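Long-range contact in group 3 allergen SMIPP-S Yv6023A04 (Sarcoptes scabiei type hominis, PDB 3H7O), which belongs to the trypsin-like S1 family but is an inactivated protease paralogue of the scabies mite, so it probably lacks the proteolytic activity of its relatives: residues G67-S79 and D89-L101. The protein carries 3 engineered substitutions. Sequence-based numbering, arbitrary orientation.
Sequences GKSDPYVSHVYLS and DIAILELSRPLKL
Strands 73-78 and 91-95 pair antiparallel, from Val73 opposite Leu95 to Tyr77 opposite Ile92, and a classic beta bulge sets Ser74 and His75 against Glu94. Glu94 O accepts from Ser74 N (2.8 Å), Glu94 N donates to His75 O, and Tyr77 and Ile92 exchange two bonds. Further on, a water bridges Ser79 N and Ile90 O. On the face of His75 and Tyr77, the extended Glu94 side chain, its CG anti to the backbone N (chi1 -180°), reaches the phenol edge; Tyr77 OH donates to Glu94 OE1 (2.8 Å) on its syn side, 25° out of the carboxylate plane, itself 22° from the ring plane. His75 CD2 lies over a face of this ring. Arg97 CB sits over one face of the Tyr72 ring, 3.8 Å from its centroid, a CH-pi contact. Buried Asp70 OD2 comes within 2.7 Å of Arg97 O, so the acid probably carries a proton. On the sheet face of Val73 and Leu95, Val76 CG2 and Leu93 CD2 meet at 3.8 Å, side by side. These strands belong to the N-terminal of the two six-stranded trypsin-fold barrels: strand 37-40 flanks 91-95, strand 54-57 pairs with 68-70, and helix 42-45 touches Val76, Leu78 and Ala91.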
loop_
_atom_site.group_PDB
_atom_site.type_symbol
_atom_site.label_atom_id
_atom_site.label_comp_id
_atom_site.label_asym_id
_atom_site.label_seq_id
_atom_site.Cartn_x
_atom_site.Cartn_y
_atom_site.Cartn_z
ATOM N N GLY A 67 -0.382 -18.449 0.391
ATOM C CA GLY A 67 -0.234 -18.137 1.814
ATOM C C GLY A 67 -1.525 -18.332 2.596
ATOM O O GLY A 67 -2.104 -19.417 2.596
ATOM N N LYS A 68 -1.974 -17.267 3.254
ATOM C CA LYS A 68 -3.203 -17.299 4.049
ATOM C C LYS A 68 -4.181 -16.214 3.606
ATOM O O LYS A 68 -3.779 -15.228 2.981
ATOM C CB LYS A 68 -2.877 -17.106 5.530
ATOM C CG LYS A 68 -2.124 -18.255 6.160
ATOM C CD LYS A 68 -1.749 -17.915 7.590
ATOM C CE LYS A 68 -1.474 -19.176 8.385
ATOM N NZ LYS A 68 -0.214 -19.830 7.947
ATOM N N SER A 69 -5.455 -16.393 3.946
ATOM C CA SER A 69 -6.474 -15.389 3.668
ATOM C C SER A 69 -7.418 -15.179 4.848
ATOM O O SER A 69 -7.956 -16.139 5.410
ATOM C CB SER A 69 -7.260 -15.746 2.407
ATOM O OG SER A 69 -6.423 -15.675 1.264
ATOM N N ASP A 70 -7.605 -13.915 5.214
ATOM C CA ASP A 70 -8.483 -13.539 6.312
ATOM C C ASP A 70 -9.692 -12.790 5.752
ATOM O O ASP A 70 -9.570 -11.625 5.369
ATOM C CB ASP A 70 -7.723 -12.650 7.304
ATOM C CG ASP A 70 -8.452 -12.475 8.623
ATOM O OD1 ASP A 70 -9.700 -12.566 8.652
ATOM O OD2 ASP A 70 -7.768 -12.224 9.640
ATOM N N PRO A 71 -10.858 -13.462 5.691
ATOM C CA PRO A 71 -12.095 -12.870 5.169
ATOM C C PRO A 71 -12.976 -12.242 6.254
ATOM O O PRO A 71 -14.204 -12.266 6.139
ATOM C CB PRO A 71 -12.809 -14.081 4.582
ATOM C CG PRO A 71 -12.449 -15.179 5.537
ATOM C CD PRO A 71 -11.020 -14.906 5.952
ATOM N N TYR A 72 -12.360 -11.700 7.298
ATOM C CA TYR A 72 -13.118 -11.168 8.427
ATOM C C TYR A 72 -12.855 -9.681 8.654
ATOM O O TYR A 72 -12.589 -9.258 9.781
ATOM C CB TYR A 72 -12.809 -11.948 9.710
ATOM C CG TYR A 72 -13.292 -13.382 9.745
ATOM C CD1 TYR A 72 -14.576 -13.696 10.196
ATOM C CD2 TYR A 72 -12.451 -14.428 9.369
ATOM C CE1 TYR A 72 -15.016 -15.021 10.257
ATOM C CE2 TYR A 72 -12.880 -15.754 9.426
ATOM C CZ TYR A 72 -14.162 -16.039 9.866
ATOM O OH TYR A 72 -14.582 -17.345 9.919
ATOM N N VAL A 73 -12.926 -8.888 7.590
ATOM C CA VAL A 73 -12.838 -7.439 7.736
ATOM C C VAL A 73 -14.181 -6.915 8.263
ATOM O O VAL A 73 -15.227 -7.145 7.653
ATOM C CB VAL A 73 -12.432 -6.738 6.413
ATOM C CG1 VAL A 73 -12.402 -5.222 6.594
ATOM C CG2 VAL A 73 -11.074 -7.247 5.928
ATOM N N SER A 74 -14.137 -6.212 9.394
ATOM C CA SER A 74 -15.342 -5.731 10.071
ATOM C C SER A 74 -15.602 -4.231 9.905
ATOM O O SER A 74 -16.748 -3.788 9.984
ATOM C CB SER A 74 -15.288 -6.081 11.561
ATOM O OG SER A 74 -14.128 -5.532 12.165
ATOM N N HIS A 75 -14.545 -3.452 9.689
ATOM C CA HIS A 75 -14.677 -1.998 9.566
ATOM C C HIS A 75 -13.576 -1.394 8.701
ATOM O O HIS A 75 -12.461 -1.915 8.649
ATOM C CB HIS A 75 -14.671 -1.336 10.950
ATOM C CG HIS A 75 -15.201 0.066 10.956
ATOM N ND1 HIS A 75 -16.547 0.352 11.055
ATOM C CD2 HIS A 75 -14.568 1.262 10.884
ATOM C CE1 HIS A 75 -16.720 1.662 11.038
ATOM N NE2 HIS A 75 -15.536 2.238 10.935
ATOM N N VAL A 76 -13.915 -0.295 8.030
ATOM C CA VAL A 76 -12.977 0.489 7.235
ATOM C C VAL A 76 -12.900 1.886 7.851
ATOM O O VAL A 76 -13.915 2.584 7.946
ATOM C CB VAL A 76 -13.428 0.587 5.750
ATOM C CG1 VAL A 76 -12.492 1.492 4.953
ATOM C CG2 VAL A 76 -13.503 -0.795 5.114
ATOM N N TYR A 77 -11.704 2.280 8.285
ATOM C CA TYR A 77 -11.494 3.606 8.871
ATOM C C TYR A 77 -10.860 4.540 7.857
ATOM O O TYR A 77 -9.800 4.236 7.307
ATOM C CB TYR A 77 -10.606 3.531 10.118
ATOM C CG TYR A 77 -11.232 2.820 11.295
ATOM C CD1 TYR A 77 -12.073 3.498 12.182
ATOM C CD2 TYR A 77 -10.978 1.470 11.528
ATOM C CE1 TYR A 77 -12.650 2.843 13.273
ATOM C CE2 TYR A 77 -11.550 0.807 12.609
ATOM C CZ TYR A 77 -12.383 1.497 13.476
ATOM O OH TYR A 77 -12.943 0.835 14.545
ATOM N N LEU A 78 -11.506 5.680 7.634
ATOM C CA LEU A 78 -11.015 6.701 6.710
ATOM C C LEU A 78 -10.671 7.987 7.464
ATOM O O LEU A 78 -11.177 8.228 8.564
ATOM C CB LEU A 78 -12.062 6.988 5.622
ATOM C CG LEU A 78 -12.604 5.812 4.795
ATOM C CD1 LEU A 78 -13.816 6.239 3.978
ATOM C CD2 LEU A 78 -11.532 5.200 3.893
ATOM N N SER A 79 -9.798 8.802 6.874
ATOM C CA SER A 79 -9.428 10.090 7.455
ATOM C C SER A 79 -9.671 11.215 6.452
ATOM O O SER A 79 -8.740 11.682 5.789
ATOM C CB SER A 79 -7.966 10.080 7.920
ATOM O OG SER A 79 -7.617 11.317 8.523
ATOM N N ASP A 89 -5.532 9.537 0.805
ATOM C CA ASP A 89 -5.772 8.228 0.215
ATOM C C ASP A 89 -5.146 7.132 1.074
ATOM O O ASP A 89 -4.209 6.442 0.660
ATOM C CB ASP A 89 -5.226 8.191 -1.211
ATOM C CG ASP A 89 -5.818 7.067 -2.037
ATOM O OD1 ASP A 89 -6.650 6.291 -1.515
ATOM O OD2 ASP A 89 -5.443 6.969 -3.221
ATOM N N ILE A 90 -5.698 6.980 2.272
ATOM C CA ILE A 90 -5.182 6.064 3.273
ATOM C C ILE A 90 -6.362 5.508 4.089
ATOM O O ILE A 90 -7.330 6.223 4.364
ATOM C CB ILE A 90 -4.125 6.776 4.165
ATOM C CG1 ILE A 90 -3.359 5.769 5.028
ATOM C CG2 ILE A 90 -4.762 7.928 4.983
ATOM C CD1 ILE A 90 -2.132 6.352 5.714
ATOM N N ALA A 91 -6.293 4.228 4.439
ATOM C CA ALA A 91 -7.383 3.575 5.157
ATOM C C ALA A 91 -6.863 2.465 6.046
ATOM O O ALA A 91 -5.872 1.805 5.718
ATOM C CB ALA A 91 -8.412 3.017 4.176
ATOM N N ILE A 92 -7.542 2.261 7.169
ATOM C CA ILE A 92 -7.237 1.150 8.060
ATOM C C ILE A 92 -8.376 0.141 8.013
ATOM O O ILE A 92 -9.545 0.501 8.175
ATOM C CB ILE A 92 -6.977 1.627 9.507
ATOM C CG1 ILE A 92 -5.750 2.547 9.537
ATOM C CG2 ILE A 92 -6.759 0.425 10.439
ATOM C CD1 ILE A 92 -5.575 3.329 10.832
ATOM N N LEU A 93 -8.027 -1.116 7.759
ATOM C CA LEU A 93 -8.998 -2.199 7.782
ATOM C C LEU A 93 -8.927 -2.906 9.127
ATOM O O LEU A 93 -7.852 -3.328 9.548
ATOM C CB LEU A 93 -8.733 -3.188 6.638
ATOM C CG LEU A 93 -8.624 -2.616 5.216
ATOM C CD1 LEU A 93 -8.333 -3.721 4.214
ATOM C CD2 LEU A 93 -9.875 -1.846 4.811
ATOM N N GLU A 94 -10.071 -3.021 9.798
ATOM C CA GLU A 94 -10.154 -3.744 11.070
ATOM C C GLU A 94 -10.655 -5.170 10.868
ATOM O O GLU A 94 -11.565 -5.409 10.072
ATOM C CB GLU A 94 -11.061 -3.008 12.058
ATOM C CG GLU A 94 -11.189 -3.701 13.413
ATOM C CD GLU A 94 -12.022 -2.922 14.403
ATOM O OE1 GLU A 94 -12.554 -1.853 14.039
ATOM O OE2 GLU A 94 -12.147 -3.384 15.556
ATOM N N LEU A 95 -10.059 -6.107 11.604
ATOM C CA LEU A 95 -10.439 -7.512 11.543
ATOM C C LEU A 95 -11.182 -7.966 12.795
ATOM O O LEU A 95 -10.851 -7.551 13.909
ATOM C CB LEU A 95 -9.198 -8.378 11.324
ATOM C CG LEU A 95 -8.485 -8.132 10.000
ATOM C CD1 LEU A 95 -7.013 -8.493 10.121
ATOM C CD2 LEU A 95 -9.173 -8.896 8.864
ATOM N N SER A 96 -12.195 -8.810 12.606
ATOM C CA SER A 96 -12.911 -9.413 13.731
ATOM C C SER A 96 -12.255 -10.728 14.155
ATOM O O SER A 96 -12.361 -11.142 15.312
ATOM C CB SER A 96 -14.385 -9.633 13.386
ATOM O OG SER A 96 -14.529 -10.556 12.321
ATOM N N ARG A 97 -11.594 -11.379 13.198
ATOM C CA ARG A 97 -10.784 -12.568 13.434
ATOM C C ARG A 97 -9.356 -12.181 13.051
ATOM O O ARG A 97 -9.124 -11.711 11.933
ATOM C CB ARG A 97 -11.289 -13.732 12.573
ATOM C CG ARG A 97 -10.646 -15.094 12.840
ATOM C CD ARG A 97 -9.491 -15.407 11.884
ATOM N NE ARG A 97 -9.038 -16.783 12.068
ATOM C CZ ARG A 97 -8.082 -17.156 12.914
ATOM N NH1 ARG A 97 -7.441 -16.253 13.652
ATOM N NH2 ARG A 97 -7.763 -18.439 13.021
ATOM N N PRO A 98 -8.393 -12.363 13.976
ATOM C CA PRO A 98 -7.061 -11.791 13.746
ATOM C C PRO A 98 -6.241 -12.538 12.699
ATOM O O PRO A 98 -6.473 -13.723 12.467
ATOM C CB PRO A 98 -6.389 -11.903 15.116
ATOM C CG PRO A 98 -7.047 -13.067 15.766
ATOM C CD PRO A 98 -8.464 -13.120 15.242
ATOM N N LEU A 99 -5.298 -11.836 12.072
ATOM C CA LEU A 99 -4.309 -12.481 11.209
ATOM C C LEU A 99 -3.475 -13.439 12.049
ATOM O O LEU A 99 -3.111 -13.113 13.183
ATOM C CB LEU A 99 -3.384 -11.441 10.569
ATOM C CG LEU A 99 -3.974 -10.310 9.720
ATOM C CD1 LEU A 99 -2.914 -9.250 9.430
ATOM C CD2 LEU A 99 -4.581 -10.843 8.424
ATOM N N LYS A 100 -3.195 -14.618 11.500
ATOM C CA LYS A 100 -2.343 -15.605 12.161
ATOM C C LYS A 100 -0.870 -15.287 11.900
ATOM O O LYS A 100 -0.206 -15.949 11.087
ATOM C CB LYS A 100 -2.675 -17.023 11.675
ATOM C CG LYS A 100 -4.059 -17.522 12.057
ATOM C CD LYS A 100 -4.241 -18.993 11.703
ATOM C CE LYS A 100 -3.518 -19.906 12.687
ATOM N NZ LYS A 100 -3.937 -21.327 12.535
ATOM N N LEU A 101 -0.363 -14.270 12.591
ATOM C CA LEU A 101 1.018 -13.832 12.411
ATOM C C LEU A 101 1.985 -14.877 12.958
ATOM O O LEU A 101 1.812 -15.382 14.069
ATOM C CB LEU A 101 1.254 -12.476 13.080
ATOM C CG LEU A 101 0.318 -11.313 12.729
ATOM C CD1 LEU A 101 0.694 -10.077 13.531
ATOM C CD2 LEU A 101 0.330 -11.007 11.237
HETATM O O HOH W 1 -8.821 8.342 4.303
#